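Local coordinates for integral membrane indolylacetylinositol arabinosyltransferase EmbC (Mycolicibacterium smegmatis, PDB 7BVE), which probably transfers arabinose units to build the arabinan of the mycobacterial cell wall, at residues L231-D241 / R407-I416. Numbering follows the deposited sequence.
Sequences LGALHVLDCAD and RLLPVAVAII
L231 meets L409 and I416 where two helices of the GT-C-like membrane domain pack nearly antiparallel; the axes of these short segments run at 151° to each other. The CD2 methyl of L231 points tip to tip at CD1 of I416, 3.9 Å away. The same methyl lies beside CD1 of L409. A465 of helix 456-467 touches both L231 and I416 and borders this apolar end.

L234 comes one turn later. The CD2 methyl of L234 rests on CB of A412 at 4.2 Å. CD1 faces CB of L408 more loosely. L408 itself packs against helices 440-449 and 456-467.

H235 touches L409 through one edge of its ring. CD2 of L409 sits near the ring plane, 3.6 Å from CD2 of H235, and also packs on CB of the histidine. The H235 ring meets that of H245, with the two planes about 15° apart. Both histidines belong to the pocket of the bound phosphopantetheine (PN7), so L409 packs against a pocket wall.

D238, the last residue of helix 214-238, makes the polar link. Its chi1 of -77° sets CG beside its own backbone N and carries the carboxylate to the N-H groups of L408 and L409, near the beginning of helix 409-422. OD2 accepts both, from the same face of the carboxylate, and both bonds are clearly bent. N of L409 lies 3.0 Å from OD2, nearly in line with its C-O bond, while N of L408 comes from above the plane at 3.2 Å. The aliphatic CB of D238 packs on CG of R407.

D241 lies past the helix end. Its OD1 is 4.2 Å from NH2 of R407, at the guanidinium edge, too far for a salt bridge.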
loop_
_atom_site.group_PDB
_atom_site.type_symbol
_atom_site.label_atom_id
_atom_site.label_comp_id
_atom_site.label_asym_id
_atom_site.label_seq_id
_atom_site.Cartn_x
_atom_site.Cartn_y
_atom_site.Cartn_z
ATOM N N LEU A 231 -25.029 42.041 15.636
ATOM C CA LEU A 231 -23.791 41.919 16.411
ATOM C C LEU A 231 -23.379 43.234 17.071
ATOM O O LEU A 231 -22.744 43.215 18.136
ATOM C CB LEU A 231 -22.662 41.369 15.550
ATOM C CG LEU A 231 -22.476 39.852 15.602
ATOM C CD1 LEU A 231 -23.582 39.093 14.902
ATOM C CD2 LEU A 231 -21.133 39.493 15.013
ATOM N N GLY A 232 -23.754 44.379 16.497
ATOM C CA GLY A 232 -23.539 45.638 17.202
ATOM C C GLY A 232 -24.367 45.750 18.471
ATOM O O GLY A 232 -23.876 46.204 19.513
ATOM N N ALA A 233 -25.625 45.307 18.410
ATOM C CA ALA A 233 -26.461 45.285 19.606
ATOM C C ALA A 233 -25.945 44.280 20.629
ATOM O O ALA A 233 -26.060 44.502 21.840
ATOM C CB ALA A 233 -27.904 44.969 19.228
ATOM N N LEU A 234 -25.349 43.181 20.160
ATOM C CA LEU A 234 -24.728 42.219 21.068
ATOM C C LEU A 234 -23.535 42.824 21.800
ATOM O O LEU A 234 -23.321 42.546 22.986
ATOM C CB LEU A 234 -24.304 40.977 20.294
ATOM C CG LEU A 234 -23.709 39.824 21.088
ATOM C CD1 LEU A 234 -24.725 39.320 22.076
ATOM C CD2 LEU A 234 -23.283 38.713 20.156
ATOM N N HIS A 235 -22.754 43.670 21.122
ATOM C CA HIS A 235 -21.667 44.362 21.817
ATOM C C HIS A 235 -22.184 45.365 22.840
ATOM O O HIS A 235 -21.594 45.520 23.919
ATOM C CB HIS A 235 -20.752 45.074 20.831
ATOM C CG HIS A 235 -19.624 45.799 21.493
ATOM N ND1 HIS A 235 -19.706 47.124 21.863
ATOM C CD2 HIS A 235 -18.405 45.372 21.899
ATOM C CE1 HIS A 235 -18.578 47.488 22.442
ATOM N NE2 HIS A 235 -17.772 46.444 22.476
ATOM N N VAL A 236 -23.267 46.075 22.509
ATOM C CA VAL A 236 -23.834 47.031 23.462
ATOM C C VAL A 236 -24.391 46.304 24.687
ATOM O O VAL A 236 -24.323 46.811 25.814
ATOM C CB VAL A 236 -24.888 47.910 22.761
ATOM C CG1 VAL A 236 -25.545 48.876 23.718
ATOM C CG2 VAL A 236 -24.235 48.702 21.657
ATOM N N LEU A 237 -24.887 45.079 24.503
ATOM C CA LEU A 237 -25.278 44.279 25.661
ATOM C C LEU A 237 -24.064 43.804 26.454
ATOM O O LEU A 237 -24.115 43.733 27.685
ATOM C CB LEU A 237 -26.113 43.076 25.241
ATOM C CG LEU A 237 -27.485 43.314 24.638
ATOM C CD1 LEU A 237 -28.109 41.980 24.332
ATOM C CD2 LEU A 237 -28.338 44.101 25.582
ATOM N N ASP A 238 -22.971 43.454 25.768
ATOM C CA ASP A 238 -21.802 42.939 26.482
ATOM C C ASP A 238 -21.078 44.013 27.276
ATOM O O ASP A 238 -20.402 43.695 28.256
ATOM C CB ASP A 238 -20.814 42.279 25.522
ATOM C CG ASP A 238 -21.256 40.909 25.084
ATOM O OD1 ASP A 238 -22.005 40.255 25.838
ATOM O OD2 ASP A 238 -20.832 40.475 23.995
ATOM N N CYS A 239 -21.192 45.277 26.884
ATOM C CA CYS A 239 -20.518 46.327 27.647
ATOM C C CYS A 239 -21.346 46.843 28.820
ATOM O O CYS A 239 -21.114 47.973 29.259
ATOM C CB CYS A 239 -20.143 47.501 26.741
ATOM S SG CYS A 239 -21.533 48.476 26.112
ATOM N N ALA A 240 -22.294 46.053 29.332
ATOM C CA ALA A 240 -23.137 46.501 30.435
ATOM C C ALA A 240 -22.335 46.631 31.722
ATOM O O ALA A 240 -22.471 47.619 32.451
ATOM C CB ALA A 240 -24.309 45.538 30.621
ATOM N N ASP A 241 -21.503 45.635 32.022
ATOM C CA ASP A 241 -20.549 45.757 33.117
ATOM C C ASP A 241 -19.521 46.834 32.795
ATOM O O ASP A 241 -18.991 46.882 31.683
ATOM C CB ASP A 241 -19.873 44.413 33.370
ATOM C CG ASP A 241 -19.376 43.765 32.099
ATOM O OD1 ASP A 241 -19.729 44.241 31.009
ATOM O OD2 ASP A 241 -18.618 42.782 32.182
ATOM N N ARG A 407 -17.537 37.513 27.772
ATOM C CA ARG A 407 -18.290 38.269 26.784
ATOM C C ARG A 407 -18.600 37.370 25.599
ATOM O O ARG A 407 -17.870 36.420 25.325
ATOM C CB ARG A 407 -17.517 39.506 26.331
ATOM C CG ARG A 407 -17.488 40.613 27.357
ATOM C CD ARG A 407 -16.630 41.774 26.929
ATOM N NE ARG A 407 -16.766 42.883 27.861
ATOM C CZ ARG A 407 -16.074 44.011 27.787
ATOM N NH1 ARG A 407 -15.176 44.178 26.831
ATOM N NH2 ARG A 407 -16.277 44.969 28.676
ATOM N N LEU A 408 -19.688 37.678 24.895
ATOM C CA LEU A 408 -20.208 36.807 23.846
ATOM C C LEU A 408 -19.828 37.224 22.437
ATOM O O LEU A 408 -19.903 36.395 21.522
ATOM C CB LEU A 408 -21.729 36.733 23.923
ATOM C CG LEU A 408 -22.314 35.926 25.063
ATOM C CD1 LEU A 408 -23.789 36.125 25.089
ATOM C CD2 LEU A 408 -22.006 34.489 24.800
ATOM N N LEU A 409 -19.452 38.485 22.233
ATOM C CA LEU A 409 -19.090 38.934 20.892
ATOM C C LEU A 409 -17.853 38.248 20.306
ATOM O O LEU A 409 -17.908 37.899 19.114
ATOM C CB LEU A 409 -18.945 40.462 20.873
ATOM C CG LEU A 409 -18.594 41.089 19.525
ATOM C CD1 LEU A 409 -19.699 40.880 18.525
ATOM C CD2 LEU A 409 -18.312 42.547 19.685
ATOM N N PRO A 410 -16.740 38.006 21.027
ATOM C CA PRO A 410 -15.683 37.189 20.413
ATOM C C PRO A 410 -16.072 35.741 20.166
ATOM O O PRO A 410 -15.519 35.119 19.254
ATOM C CB PRO A 410 -14.519 37.315 21.400
ATOM C CG PRO A 410 -15.101 37.757 22.629
ATOM C CD PRO A 410 -16.224 38.626 22.264
ATOM N N VAL A 411 -17.048 35.202 20.891
ATOM C CA VAL A 411 -17.543 33.866 20.576
ATOM C C VAL A 411 -18.339 33.881 19.271
ATOM O O VAL A 411 -18.224 32.966 18.443
ATOM C CB VAL A 411 -18.368 33.329 21.759
ATOM C CG1 VAL A 411 -18.940 31.972 21.452
ATOM C CG2 VAL A 411 -17.510 33.261 23.002
ATOM N N ALA A 412 -19.116 34.943 19.038
ATOM C CA ALA A 412 -19.842 35.058 17.774
ATOM C C ALA A 412 -18.893 35.299 16.604
ATOM O O ALA A 412 -19.104 34.777 15.497
ATOM C CB ALA A 412 -20.874 36.175 17.867
ATOM N N VAL A 413 -17.829 36.071 16.835
ATOM C CA VAL A 413 -16.804 36.280 15.815
ATOM C C VAL A 413 -16.082 34.973 15.506
ATOM O O VAL A 413 -15.761 34.683 14.347
ATOM C CB VAL A 413 -15.841 37.395 16.268
ATOM C CG1 VAL A 413 -14.636 37.490 15.377
ATOM C CG2 VAL A 413 -16.555 38.717 16.241
ATOM N N ALA A 414 -15.872 34.137 16.524
ATOM C CA ALA A 414 -15.265 32.831 16.302
ATOM C C ALA A 414 -16.176 31.910 15.507
ATOM O O ALA A 414 -15.696 31.100 14.710
ATOM C CB ALA A 414 -14.914 32.192 17.634
ATOM N N ILE A 415 -17.492 32.020 15.706
ATOM C CA ILE A 415 -18.439 31.249 14.895
ATOM C C ILE A 415 -18.387 31.687 13.433
ATOM O O ILE A 415 -18.395 30.848 12.520
ATOM C CB ILE A 415 -19.861 31.360 15.480
ATOM C CG1 ILE A 415 -19.941 30.644 16.820
ATOM C CG2 ILE A 415 -20.897 30.767 14.562
ATOM C CD1 ILE A 415 -21.224 30.887 17.538
ATOM N N ILE A 416 -18.284 32.999 13.193
ATOM C CA ILE A 416 -18.171 33.514 11.824
ATOM C C ILE A 416 -16.884 33.032 11.155
ATOM O O ILE A 416 -16.903 32.556 10.014
ATOM C CB ILE A 416 -18.268 35.050 11.816
ATOM C CG1 ILE A 416 -19.670 35.494 12.202
ATOM C CG2 ILE A 416 -17.904 35.621 10.466
ATOM C CD1 ILE A 416 -19.785 36.971 12.404
#